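Local coordinates for protein cytochrome c, mono-and diheme variant (Methylophaga aminisulfidivorans MP, PDB 7C90) that binds a covalently attached heme c and probably passes electrons onward in the methanol oxidation system of a marine methylotrophic bacterium, at residues Ala76-Ala87 with Glu143-Ser153. Residues are numbered along the deposited sequence; the frame is centred on the assembly and turned at random.
Sequences AIKAGESLFMTA and EILHIMAWVRS. With HEC (heme c), chain E.
Trp150 packs among Gly80, Glu81, Phe84 and Met85 of helix 76-87, and its course from CB outward illustrates how two helices crossing at -99° can be joined almost wholly by apolar contact. CB rests against the backbone, 3.6 Å from Gly80 C. With CG anti to the backbone N (chi1 -180°), the indole is carried over Glu81, whose CA sits 3.6 Å from the centroid of the five-membered ring, over its face. CD1 lies against Glu81 CB and Ile77 O, and NE1 passes 3.3 Å from Glu81 CG, while CZ2 and CH2 meet the methyl CE of Met85. CE3 touches Phe84 CG, and CZ3 stands over the centre of the Phe84 ring, 3.3 Å above its plane; the Phe84 ring and the six-membered ring of Trp150 are inclined at 42°. Replacing Trp150 by an alanine removes the indole, which would probably open a gap between Glu81, Met85 and Phe84 and strip the Phe84 face of this cover. Where the helices come closest, Gly80 CA makes a CA-H...O contact of 3.3 Å with His146 O. His146 enters the hole formed by Ala76, Ala79, Gly80 and Leu83, its ND1 hydrogen-bonded to Asp142 O. Ile147 CG2 reaches the heme methyl CMB. The near-perpendicular pair corresponds to the N- and C-terminal helices of the cytochrome c fold, although helices 57-65 and 167-171 flank it here. With no hydrogen bond between the segments, van der Waals fit, CH-pi and CA-H...O contacts hold the crossing.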
loop_
_atom_site.group_PDB
_atom_site.type_symbol
_atom_site.label_atom_id
_atom_site.label_comp_id
_atom_site.label_asym_id
_atom_site.label_seq_id
_atom_site.Cartn_x
_atom_site.Cartn_y
_atom_site.Cartn_z
ATOM N N ALA A 76 17.522 25.248 -0.198
ATOM C CA ALA A 76 16.622 24.497 -1.105
ATOM C C ALA A 76 16.327 23.130 -0.469
ATOM O O ALA A 76 15.164 22.715 -0.429
ATOM C CB ALA A 76 17.245 24.395 -2.475
ATOM N N ILE A 77 17.350 22.496 0.084
ATOM C CA ILE A 77 17.231 21.182 0.759
ATOM C C ILE A 77 16.221 21.318 1.905
ATOM O O ILE A 77 15.323 20.452 2.005
ATOM C CB ILE A 77 18.623 20.692 1.186
ATOM C CG1 ILE A 77 19.420 20.241 -0.042
ATOM C CG2 ILE A 77 18.526 19.607 2.244
ATOM C CD1 ILE A 77 20.832 19.794 0.267
ATOM N N LYS A 78 16.289 22.414 2.669
ATOM C CA LYS A 78 15.375 22.668 3.816
ATOM C C LYS A 78 13.929 22.761 3.306
ATOM O O LYS A 78 13.054 22.097 3.891
ATOM C CB LYS A 78 15.811 23.900 4.617
ATOM C CG LYS A 78 16.891 23.615 5.658
ATOM C CD LYS A 78 17.568 24.863 6.226
ATOM C CE LYS A 78 18.982 24.628 6.730
ATOM N NZ LYS A 78 19.045 23.586 7.786
ATOM N N ALA A 79 13.683 23.534 2.251
ATOM C CA ALA A 79 12.350 23.676 1.615
ATOM C C ALA A 79 11.887 22.327 1.013
ATOM O O ALA A 79 10.692 22.000 1.133
ATOM C CB ALA A 79 12.396 24.797 0.601
ATOM N N GLY A 80 12.804 21.526 0.458
ATOM C CA GLY A 80 12.494 20.183 -0.077
ATOM C C GLY A 80 12.052 19.231 1.027
ATOM O O GLY A 80 11.209 18.373 0.769
ATOM N N GLU A 81 12.611 19.345 2.228
ATOM C CA GLU A 81 12.265 18.457 3.364
ATOM C C GLU A 81 10.781 18.637 3.664
ATOM O O GLU A 81 10.094 17.642 3.779
ATOM C CB GLU A 81 13.053 18.800 4.621
ATOM C CG GLU A 81 12.874 17.802 5.741
ATOM C CD GLU A 81 12.766 18.477 7.095
ATOM O OE1 GLU A 81 13.810 18.989 7.579
ATOM O OE2 GLU A 81 11.625 18.539 7.632
ATOM N N SER A 82 10.338 19.884 3.754
ATOM C CA SER A 82 8.951 20.260 4.109
ATOM C C SER A 82 7.992 19.793 2.993
ATOM O O SER A 82 6.909 19.317 3.326
ATOM C CB SER A 82 8.881 21.738 4.406
ATOM O OG SER A 82 7.558 22.212 4.258
ATOM N N LEU A 83 8.397 19.851 1.718
ATOM C CA LEU A 83 7.539 19.457 0.556
ATOM C C LEU A 83 7.414 17.930 0.488
ATOM O O LEU A 83 6.309 17.427 0.176
ATOM C CB LEU A 83 8.120 20.014 -0.742
ATOM C CG LEU A 83 8.033 21.534 -0.867
ATOM C CD1 LEU A 83 9.001 22.049 -1.915
ATOM C CD2 LEU A 83 6.618 21.976 -1.192
ATOM N N PHE A 84 8.497 17.220 0.789
ATOM C CA PHE A 84 8.518 15.743 0.902
ATOM C C PHE A 84 7.565 15.275 2.012
ATOM O O PHE A 84 6.827 14.327 1.777
ATOM C CB PHE A 84 9.922 15.237 1.189
ATOM C CG PHE A 84 10.013 13.748 1.307
ATOM C CD1 PHE A 84 9.761 13.127 2.512
ATOM C CD2 PHE A 84 10.349 12.979 0.220
ATOM C CE1 PHE A 84 9.870 11.754 2.629
ATOM C CE2 PHE A 84 10.442 11.601 0.335
ATOM C CZ PHE A 84 10.219 10.994 1.545
ATOM N N MET A 85 7.575 15.917 3.183
ATOM C CA MET A 85 6.663 15.527 4.298
ATOM C C MET A 85 5.220 15.642 3.811
ATOM O O MET A 85 4.457 14.711 4.047
ATOM C CB MET A 85 6.849 16.369 5.562
ATOM C CG MET A 85 8.248 16.343 6.085
ATOM S SD MET A 85 8.896 14.680 6.320
ATOM C CE MET A 85 10.518 14.774 5.557
ATOM N N THR A 86 4.867 16.715 3.119
ATOM C CA THR A 86 3.476 16.933 2.647
ATOM C C THR A 86 3.099 15.916 1.544
ATOM O O THR A 86 1.970 15.358 1.590
ATOM C CB THR A 86 3.257 18.380 2.185
ATOM O OG1 THR A 86 3.701 19.266 3.208
ATOM C CG2 THR A 86 1.801 18.638 1.871
ATOM N N ALA A 87 3.986 15.661 0.588
ATOM C CA ALA A 87 3.639 15.007 -0.695
ATOM C C ALA A 87 3.988 13.534 -0.690
ATOM O O ALA A 87 3.371 12.813 -1.499
ATOM C CB ALA A 87 4.281 15.719 -1.869
ATOM N N GLU A 143 9.324 22.637 -7.418
ATOM C CA GLU A 143 9.037 21.928 -6.152
ATOM C C GLU A 143 9.572 20.498 -6.227
ATOM O O GLU A 143 10.156 20.022 -5.260
ATOM C CB GLU A 143 7.548 21.963 -5.845
ATOM C CG GLU A 143 7.057 23.326 -5.419
ATOM C CD GLU A 143 5.541 23.395 -5.264
ATOM O OE1 GLU A 143 4.788 22.757 -6.085
ATOM O OE2 GLU A 143 5.108 24.070 -4.314
ATOM N N ILE A 144 9.430 19.844 -7.367
ATOM C CA ILE A 144 9.979 18.470 -7.558
ATOM C C ILE A 144 11.501 18.509 -7.382
ATOM O O ILE A 144 12.036 17.645 -6.669
ATOM C CB ILE A 144 9.521 17.898 -8.909
ATOM C CG1 ILE A 144 8.017 17.603 -8.880
ATOM C CG2 ILE A 144 10.321 16.653 -9.295
ATOM C CD1 ILE A 144 7.422 17.324 -10.254
ATOM N N LEU A 145 12.187 19.491 -7.955
ATOM C CA LEU A 145 13.670 19.569 -7.833
ATOM C C LEU A 145 14.067 19.828 -6.368
ATOM O O LEU A 145 15.074 19.302 -5.928
ATOM C CB LEU A 145 14.209 20.665 -8.754
ATOM C CG LEU A 145 13.974 20.435 -10.238
ATOM C CD1 LEU A 145 14.418 21.644 -11.048
ATOM C CD2 LEU A 145 14.718 19.197 -10.683
ATOM N N HIS A 146 13.305 20.620 -5.628
ATOM C CA HIS A 146 13.518 20.821 -4.168
ATOM C C HIS A 146 13.433 19.479 -3.444
ATOM O O HIS A 146 14.346 19.125 -2.648
ATOM C CB HIS A 146 12.502 21.826 -3.629
ATOM C CG HIS A 146 12.902 23.238 -3.874
ATOM N ND1 HIS A 146 12.505 23.943 -4.960
ATOM C CD2 HIS A 146 13.675 24.067 -3.152
ATOM C CE1 HIS A 146 12.969 25.176 -4.884
ATOM N NE2 HIS A 146 13.710 25.272 -3.787
ATOM N N ILE A 147 12.368 18.732 -3.716
ATOM C CA ILE A 147 12.142 17.412 -3.059
ATOM C C ILE A 147 13.300 16.507 -3.429
ATOM O O ILE A 147 13.761 15.744 -2.578
ATOM C CB ILE A 147 10.774 16.819 -3.458
ATOM C CG1 ILE A 147 9.623 17.657 -2.884
ATOM C CG2 ILE A 147 10.688 15.357 -3.042
ATOM C CD1 ILE A 147 8.239 17.198 -3.317
ATOM N N MET A 148 13.692 16.519 -4.700
ATOM C CA MET A 148 14.811 15.667 -5.174
ATOM C C MET A 148 16.107 16.027 -4.433
ATOM O O MET A 148 16.783 15.086 -3.951
ATOM C CB MET A 148 15.009 15.792 -6.673
ATOM C CG MET A 148 13.940 15.022 -7.434
ATOM S SD MET A 148 13.886 15.522 -9.173
ATOM C CE MET A 148 15.551 15.212 -9.731
ATOM N N ALA A 149 16.452 17.305 -4.312
ATOM C CA ALA A 149 17.684 17.690 -3.563
ATOM C C ALA A 149 17.611 17.108 -2.144
ATOM O O ALA A 149 18.604 16.514 -1.691
ATOM C CB ALA A 149 17.879 19.183 -3.531
ATOM N N TRP A 150 16.459 17.197 -1.474
ATOM C CA TRP A 150 16.319 16.686 -0.078
ATOM C C TRP A 150 16.499 15.170 -0.068
ATOM O O TRP A 150 17.176 14.657 0.819
ATOM C CB TRP A 150 14.990 17.134 0.573
ATOM C CG TRP A 150 14.908 16.605 1.963
ATOM C CD1 TRP A 150 15.501 17.118 3.080
ATOM C CD2 TRP A 150 14.330 15.353 2.350
ATOM N NE1 TRP A 150 15.289 16.289 4.140
ATOM C CE2 TRP A 150 14.596 15.191 3.727
ATOM C CE3 TRP A 150 13.631 14.352 1.663
ATOM C CZ2 TRP A 150 14.151 14.081 4.443
ATOM C CZ3 TRP A 150 13.224 13.241 2.366
ATOM C CH2 TRP A 150 13.470 13.111 3.739
ATOM N N VAL A 151 15.894 14.446 -1.011
ATOM C CA VAL A 151 16.005 12.966 -1.084
ATOM C C VAL A 151 17.486 12.597 -1.238
ATOM O O VAL A 151 17.926 11.583 -0.593
ATOM C CB VAL A 151 15.119 12.378 -2.209
ATOM C CG1 VAL A 151 15.420 10.915 -2.458
ATOM C CG2 VAL A 151 13.622 12.541 -1.922
ATOM N N ARG A 152 18.246 13.340 -2.061
ATOM C CA ARG A 152 19.687 13.018 -2.243
ATOM C C ARG A 152 20.450 13.328 -0.941
ATOM O O ARG A 152 21.308 12.560 -0.625
ATOM C CB ARG A 152 20.286 13.765 -3.429
ATOM C CG ARG A 152 19.646 13.408 -4.754
ATOM C CD ARG A 152 19.600 11.920 -5.049
ATOM N NE ARG A 152 19.363 11.781 -6.475
ATOM C CZ ARG A 152 18.989 10.675 -7.102
ATOM N NH1 ARG A 152 18.782 9.555 -6.437
ATOM N NH2 ARG A 152 18.780 10.719 -8.403
ATOM N N SER A 153 20.066 14.359 -0.194
ATOM C CA SER A 153 20.797 14.872 0.996
ATOM C C SER A 153 20.734 13.845 2.133
ATOM O O SER A 153 21.652 13.848 2.957
ATOM C CB SER A 153 20.246 16.210 1.433
ATOM O OG SER A 153 18.979 16.061 2.097
HETATM FE FE HEC E . 6.508 7.091 -4.527
HETATM C CHA HEC E . 7.935 4.374 -6.091
HETATM C CHB HEC E . 9.305 8.881 -5.039
HETATM C CHC HEC E . 4.848 9.889 -3.434
HETATM C CHD HEC E . 3.983 5.105 -3.389
HETATM N NA HEC E . 8.282 6.678 -5.462
HETATM C C1A HEC E . 8.728 5.561 -5.999
HETATM C C2A HEC E . 10.084 5.629 -6.583
HETATM C C3A HEC E . 10.478 6.999 -6.305
HETATM C C4A HEC E . 9.318 7.520 -5.546
HETATM C CMA HEC E . 11.750 7.729 -6.564
HETATM C CAA HEC E . 10.846 4.585 -7.308
HETATM C CBA HEC E . 11.914 4.170 -6.310
HETATM C CGA HEC E . 12.878 3.194 -6.900
HETATM O O1A HEC E . 13.018 3.151 -8.136
HETATM O O2A HEC E . 13.439 2.405 -6.096
HETATM N NB HEC E . 7.017 9.054 -4.286
HETATM C C1B HEC E . 8.191 9.592 -4.472
HETATM C C2B HEC E . 8.290 11.026 -4.129
HETATM C C3B HEC E . 6.935 11.332 -3.681
HETATM C C4B HEC E . 6.247 10.057 -3.824
HETATM C CMB HEC E . 9.498 11.912 -4.227
HETATM C CAB HEC E . 6.400 12.682 -3.197
HETATM C CBB HEC E . 6.319 13.668 -4.310
HETATM N NC HEC E . 4.739 7.426 -3.575
HETATM C C1C HEC E . 4.218 8.621 -3.263
HETATM C C2C HEC E . 2.906 8.585 -2.592
HETATM C C3C HEC E . 2.654 7.139 -2.587
HETATM C C4C HEC E . 3.825 6.526 -3.197
HETATM C CMC HEC E . 2.140 9.770 -2.115
HETATM C CAC HEC E . 1.447 6.532 -1.918
HETATM C CBC HEC E . 0.136 7.086 -2.401
HETATM N ND HEC E . 6.067 5.078 -4.689
HETATM C C1D HEC E . 5.030 4.447 -4.168
HETATM C C2D HEC E . 4.938 3.039 -4.496
HETATM C C3D HEC E . 6.106 2.800 -5.311
HETATM C C4D HEC E . 6.693 4.140 -5.372
HETATM C CMD HEC E . 3.861 2.106 -4.093
HETATM C CAD HEC E . 6.519 1.574 -6.015
HETATM C CBD HEC E . 5.984 1.788 -7.439
HETATM C CGD HEC E . 6.638 0.970 -8.539
HETATM O O1D HEC E . 7.335 -0.014 -8.235
HETATM O O2D HEC E . 6.441 1.258 -9.751
#